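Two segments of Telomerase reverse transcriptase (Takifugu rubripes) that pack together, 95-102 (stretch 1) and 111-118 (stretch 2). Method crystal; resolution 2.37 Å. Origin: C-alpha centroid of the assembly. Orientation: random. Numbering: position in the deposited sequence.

Stretch 1 95-102: TCPLVGIK
Stretch 2 111-118: SFLPQHCG

Two irregular segments need not form a sheet to be held in register; a covalent clasp at one end and side-chain packing at the other can be found together. Residues 95-102 and 111-118 of Takifugu rubripes telomerase reverse transcriptase illustrate the principle. They belong to one chain and run in opposite senses, so that early residues of the first stretch meet late residues of the second. The CA atoms of Cys-96 and Cys-117 lie 6.3 Å apart, and those of Val-99 and Gln-115 7.6 Å apart. Stretch 1 has no regular secondary structure: it is largely extended from Cys-96 (phi/psi -142/76) through Pro-97 (-72/160), Leu-98 (-78/144) and Val-99 (-118/100), then bends at Gly-100 (55/52), where the positive phi favours glycine, into Ile-101 (-92/-40) and Lys-102 (-87/-16). The contact between the two stretches buries 319 Å², both sides summed.

Stretch 2 opens with Ser-111 (-65/-34), which makes no contact with stretch 1. Phe-112 (-100/-17) follows, buried, with chi1 -58° (m) and chi2 -82°. Its CA-to-CB bond points sideways, yet the ring extends nearer to the other stretch. There CE1 lies 3.5 Å from Gly-100 O, which sits at the ring edge near its plane, and 4.0 Å from Val-99 O. CE1 is also 4.4 Å from Ile-101 CG2, an apolar contact made by an isoleucine with chi1 73° (p), whose CA-to-CB bond is sideways. The ring suits this place because it carries CE1 from a sideways CA-to-CB bond to within reach of two carbonyl oxygens and the Ile-101 methyl CG2.

The chain then passes through a type I beta turn from Phe-112 to Gln-115, with Leu-113 (-56/-41) and Pro-114 (-74/-11) at its central positions. Gln-115 N donates to Phe-112 O at 3.0 Å, closing the turn. The phi of -74° at Pro-114 is compatible with the turn; neither central residue touches stretch 1.

Gln-115 (-84/67) emerges from the turn with CA-to-CB directed toward stretch 1 and has 81 Å² of its surface covered by stretch 1, the most of any residue in the contact. Its extended chain (chi1 -159° t, chi2 -167° t, chi3 -46°) brings the terminal amide alongside the Val-99 backbone, and the aliphatic part of the side chain spans the gap between the segments. The side chain of Val-99, chi1 -173° (t), points sideways beside it. The modelled orientation of this amide is uncertain, but a long, polar side chain suits a place beside the polar N and O of Val-99.

His-116 (-119/164; chi1 53° p, chi2 101°) turns its CA-to-CB bond away, and its N makes a weak hydrogen bond to Pro-114 O at 2.9 Å. Cys-117 (-104/126) turns toward stretch 1 again. With chi1 -54° (m), it meets Cys-96, itself pointing toward stretch 2 with chi1 -163° (t), in a disulfide: Cys-96 SG to Cys-117 SG is 2.0 Å, with chi3 -103°. This covalent bond ties Cys-96 to Cys-117, at one end of the register. Gly-118 (-68/153) ends the stretch at the N-cap position of a helix.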

# COMPACT_ATOMS: atom_id res chain seq x y z
N THR A 95 14.36 5.42 7.16
CA THR A 95 13.31 6.41 7.46
C THR A 95 12.92 6.41 8.94
O THR A 95 12.86 7.46 9.56
CB THR A 95 12.05 6.27 6.57
OG1 THR A 95 11.56 4.93 6.62
CG2 THR A 95 12.36 6.65 5.12
N CYS A 96 12.64 5.23 9.50
CA CYS A 96 12.34 5.12 10.92
C CYS A 96 12.94 3.84 11.52
O CYS A 96 12.22 2.87 11.77
CB CYS A 96 10.83 5.19 11.17
SG CYS A 96 10.39 5.55 12.88
N PRO A 97 14.26 3.85 11.75
CA PRO A 97 15.02 2.64 12.06
C PRO A 97 14.76 2.08 13.46
O PRO A 97 14.29 2.80 14.34
CB PRO A 97 16.48 3.10 11.95
CG PRO A 97 16.44 4.55 12.26
CD PRO A 97 15.11 5.06 11.78
N LEU A 98 15.08 0.80 13.63
CA LEU A 98 14.96 0.13 14.91
C LEU A 98 16.13 0.51 15.81
O LEU A 98 17.25 0.70 15.33
CB LEU A 98 14.88 -1.39 14.71
CG LEU A 98 13.85 -1.89 13.70
CD1 LEU A 98 14.14 -3.32 13.25
CD2 LEU A 98 12.42 -1.77 14.22
N VAL A 99 15.87 0.65 17.11
CA VAL A 99 16.91 0.95 18.08
C VAL A 99 17.01 -0.20 19.08
O VAL A 99 16.21 -0.31 20.01
CB VAL A 99 16.65 2.29 18.83
CG1 VAL A 99 17.84 2.66 19.70
CG2 VAL A 99 16.34 3.41 17.86
N GLY A 100 18.01 -1.06 18.86
CA GLY A 100 18.29 -2.19 19.75
C GLY A 100 17.13 -3.13 20.01
O GLY A 100 16.82 -3.42 21.17
N ILE A 101 16.49 -3.60 18.94
CA ILE A 101 15.39 -4.57 19.09
C ILE A 101 15.88 -6.02 19.02
O ILE A 101 15.41 -6.87 19.78
CB ILE A 101 14.21 -4.31 18.10
CG1 ILE A 101 14.56 -4.69 16.66
CG2 ILE A 101 13.70 -2.88 18.21
CD1 ILE A 101 14.00 -6.03 16.21
N LYS A 102 16.83 -6.28 18.13
CA LYS A 102 17.40 -7.62 17.98
C LYS A 102 18.58 -7.82 18.94
O LYS A 102 19.00 -8.95 19.19
CB LYS A 102 17.84 -7.87 16.53
CG LYS A 102 17.82 -9.34 16.12
CD LYS A 102 18.55 -9.58 14.81
CE LYS A 102 17.70 -9.21 13.60
NZ LYS A 102 18.43 -9.45 12.32
N SER A 111 11.94 1.38 27.88
CA SER A 111 12.98 1.65 26.90
C SER A 111 12.42 1.78 25.48
O SER A 111 12.93 2.57 24.67
CB SER A 111 14.06 0.56 26.96
OG SER A 111 15.00 0.69 25.91
N PHE A 112 11.37 1.01 25.18
CA PHE A 112 10.83 0.93 23.83
C PHE A 112 9.59 1.79 23.59
O PHE A 112 9.22 2.05 22.45
CB PHE A 112 10.55 -0.53 23.45
CG PHE A 112 11.75 -1.42 23.53
CD1 PHE A 112 12.67 -1.47 22.49
CD2 PHE A 112 11.98 -2.20 24.66
CE1 PHE A 112 13.79 -2.29 22.56
CE2 PHE A 112 13.10 -3.02 24.74
CZ PHE A 112 14.00 -3.06 23.69
N LEU A 113 8.95 2.23 24.68
CA LEU A 113 7.75 3.09 24.57
C LEU A 113 7.96 4.38 23.76
O LEU A 113 7.09 4.75 22.98
CB LEU A 113 7.16 3.39 25.96
CG LEU A 113 6.55 2.23 26.76
CD1 LEU A 113 6.25 2.68 28.18
CD2 LEU A 113 5.29 1.68 26.11
N PRO A 114 9.11 5.07 23.94
CA PRO A 114 9.34 6.27 23.12
C PRO A 114 9.70 5.98 21.66
O PRO A 114 9.71 6.90 20.84
CB PRO A 114 10.54 6.94 23.81
CG PRO A 114 10.67 6.28 25.14
CD PRO A 114 10.19 4.88 24.93
N GLN A 115 10.00 4.72 21.34
CA GLN A 115 10.45 4.36 20.00
C GLN A 115 9.29 4.13 19.02
O GLN A 115 9.06 3.01 18.55
CB GLN A 115 11.38 3.14 20.04
CG GLN A 115 12.27 3.01 18.81
CD GLN A 115 12.95 1.67 18.70
OE1 GLN A 115 13.50 1.15 19.67
NE2 GLN A 115 12.92 1.10 17.50
N HIS A 116 8.58 5.21 18.71
CA HIS A 116 7.51 5.18 17.72
C HIS A 116 7.82 6.11 16.58
O HIS A 116 8.69 6.97 16.70
CB HIS A 116 6.16 5.51 18.37
CG HIS A 116 6.16 6.80 19.16
ND1 HIS A 116 5.66 7.95 18.67
CD2 HIS A 116 6.63 7.08 20.44
CE1 HIS A 116 5.80 8.92 19.59
NE2 HIS A 116 6.39 8.39 20.67
N CYS A 117 7.11 5.95 15.47
CA CYS A 117 7.32 6.77 14.29
C CYS A 117 6.22 7.82 14.13
O CYS A 117 5.03 7.48 14.11
CB CYS A 117 7.39 5.90 13.03
SG CYS A 117 8.62 4.58 13.12
N GLY A 118 6.62 9.08 14.01
CA GLY A 118 5.68 10.16 13.72
C GLY A 118 5.13 10.02 12.31
O GLY A 118 5.79 9.46 11.43